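Local coordinates for protein (S)-imine reductase (Streptomyces sp. GF3546, PDB 4OQY) that is an S-selective imine reductase with a Rossmann fold that binds NADPH and probably uses it to reduce imines to amines, at residues Ser5-Gly10 and Ser58-Ile63. Residues are numbered along the deposited sequence; the frame is centred on the assembly and turned at random.
Sequences SVTVIG and SANELI
T7 and I63 lie side by side on neighbouring parallel strands, CA to CA 4.8 Å, their side chains on the same face of the sheet. The backbone tie just beside them is nearly straight: T7 N donates to L62 O at 3.0 Å, with an angle of 176° at the hydrogen. I63 bends back on itself (chi2 -61°), bringing its CD1 to 3.7 Å from T7 CB, so that the tip of the isoleucine packs against the root of the threonine. The CG2 branch of I63 meets I9 CD1 farther along. T7 holds OG1 anti to its own carbonyl carbon (chi1 -71°), and the hydroxyl is hydrogen-bonded to the carbonyl O of A56 in helix 53-58, which gives this buried side chain a polar partner. N60 comes over this end from the turn before strand 62-65; its CB lies 3.6 Å from T7 OG1, and its flat carboxamide spreads beside the backbone of S5 and V6. An alanine here would probably open a gap beside S5 and V6 and leave the polar groups there without the carboxamide as neighbour. Where the strands begin, a water accepts from L62 N and donates to S5 O, 2.9 Å from each. The pairing illustrates the central step of a Rossmann sheet: strand 6-9, leading into the glycine-rich turn that starts at G10, lies between strands 29-32 and 62-65. On the face carrying V6 and L62, V6 meets F22 of helix 13-24, while L62 packs on helix 139-149.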
loop_
_atom_site.group_PDB
_atom_site.type_symbol
_atom_site.label_atom_id
_atom_site.label_comp_id
_atom_site.label_asym_id
_atom_site.label_seq_id
_atom_site.Cartn_x
_atom_site.Cartn_y
_atom_site.Cartn_z
ATOM N N SER B 5 26.272 22.753 -20.148
ATOM C CA SER B 5 26.105 21.584 -20.976
ATOM C C SER B 5 26.367 20.331 -20.137
ATOM O O SER B 5 26.986 20.388 -19.074
ATOM C CB SER B 5 26.994 21.651 -22.203
ATOM O OG SER B 5 28.264 22.090 -21.822
ATOM N N VAL B 6 25.887 19.201 -20.624
ATOM C CA VAL B 6 25.867 17.968 -19.823
ATOM C C VAL B 6 25.934 16.729 -20.694
ATOM O O VAL B 6 25.579 16.770 -21.854
ATOM C CB VAL B 6 24.587 17.952 -18.957
ATOM C CG1 VAL B 6 23.351 18.050 -19.824
ATOM C CG2 VAL B 6 24.513 16.728 -18.059
ATOM N N THR B 7 26.466 15.641 -20.140
ATOM C CA THR B 7 26.496 14.378 -20.834
ATOM C C THR B 7 25.482 13.459 -20.169
ATOM O O THR B 7 25.365 13.444 -18.934
ATOM C CB THR B 7 27.914 13.761 -20.792
ATOM O OG1 THR B 7 28.786 14.525 -21.633
ATOM C CG2 THR B 7 27.911 12.314 -21.258
ATOM N N VAL B 8 24.745 12.715 -20.985
ATOM C CA VAL B 8 23.857 11.681 -20.517
ATOM C C VAL B 8 24.288 10.358 -21.177
ATOM O O VAL B 8 24.327 10.236 -22.406
ATOM C CB VAL B 8 22.371 11.985 -20.818
ATOM C CG1 VAL B 8 21.474 10.841 -20.338
ATOM C CG2 VAL B 8 21.942 13.301 -20.162
ATOM N N ILE B 9 24.590 9.381 -20.337
ATOM C CA ILE B 9 24.919 8.012 -20.770
ATOM C C ILE B 9 23.782 7.058 -20.374
ATOM O O ILE B 9 23.410 6.985 -19.197
ATOM C CB ILE B 9 26.248 7.568 -20.127
ATOM C CG1 ILE B 9 27.411 8.382 -20.718
ATOM C CG2 ILE B 9 26.508 6.067 -20.318
ATOM C CD1 ILE B 9 28.735 8.122 -20.006
ATOM N N GLY B 10 23.255 6.294 -21.333
ATOM C CA GLY B 10 22.079 5.461 -21.069
ATOM C C GLY B 10 20.854 6.163 -21.649
ATOM O O GLY B 10 20.400 7.161 -21.106
ATOM N N SER B 58 34.714 13.073 -21.984
ATOM C CA SER B 58 35.546 14.250 -22.168
ATOM C C SER B 58 34.729 15.499 -22.499
ATOM O O SER B 58 35.181 16.633 -22.290
ATOM C CB SER B 58 36.574 13.992 -23.255
ATOM O OG SER B 58 37.566 15.002 -23.249
ATOM N N ALA B 59 33.529 15.304 -23.023
ATOM C CA ALA B 59 32.740 16.448 -23.469
ATOM C C ALA B 59 32.310 17.403 -22.367
ATOM O O ALA B 59 32.066 18.589 -22.641
ATOM C CB ALA B 59 31.514 15.974 -24.230
ATOM N N ASN B 60 32.171 16.913 -21.139
ATOM C CA ASN B 60 31.537 17.684 -20.060
ATOM C C ASN B 60 32.083 17.274 -18.694
ATOM O O ASN B 60 32.609 16.161 -18.517
ATOM C CB ASN B 60 30.011 17.469 -20.062
ATOM C CG ASN B 60 29.310 18.100 -21.272
ATOM O OD1 ASN B 60 28.725 17.406 -22.121
ATOM N ND2 ASN B 60 29.352 19.398 -21.341
ATOM N N GLU B 61 31.962 18.170 -17.727
ATOM C CA GLU B 61 32.275 17.859 -16.332
ATOM C C GLU B 61 31.177 16.983 -15.725
ATOM O O GLU B 61 31.466 16.003 -15.019
ATOM C CB GLU B 61 32.445 19.148 -15.505
ATOM C CG GLU B 61 32.854 18.880 -14.065
ATOM C CD GLU B 61 33.014 20.136 -13.242
ATOM O OE1 GLU B 61 32.446 21.175 -13.609
ATOM O OE2 GLU B 61 33.685 20.069 -12.202
ATOM N N LEU B 62 29.920 17.337 -16.000
ATOM C CA LEU B 62 28.771 16.656 -15.409
ATOM C C LEU B 62 28.254 15.532 -16.284
ATOM O O LEU B 62 27.774 15.759 -17.404
ATOM C CB LEU B 62 27.623 17.616 -15.152
ATOM C CG LEU B 62 26.457 16.996 -14.388
ATOM C CD1 LEU B 62 26.868 16.653 -12.973
ATOM C CD2 LEU B 62 25.285 17.953 -14.361
ATOM N N ILE B 63 28.384 14.319 -15.750
ATOM C CA ILE B 63 28.031 13.089 -16.420
ATOM C C ILE B 63 26.871 12.454 -15.670
ATOM O O ILE B 63 27.023 11.989 -14.540
ATOM C CB ILE B 63 29.216 12.086 -16.389
ATOM C CG1 ILE B 63 30.520 12.771 -16.839
ATOM C CG2 ILE B 63 28.892 10.851 -17.209
ATOM C CD1 ILE B 63 30.540 13.336 -18.249
HETATM O O HOH W 1 29.135 19.757 -17.305
#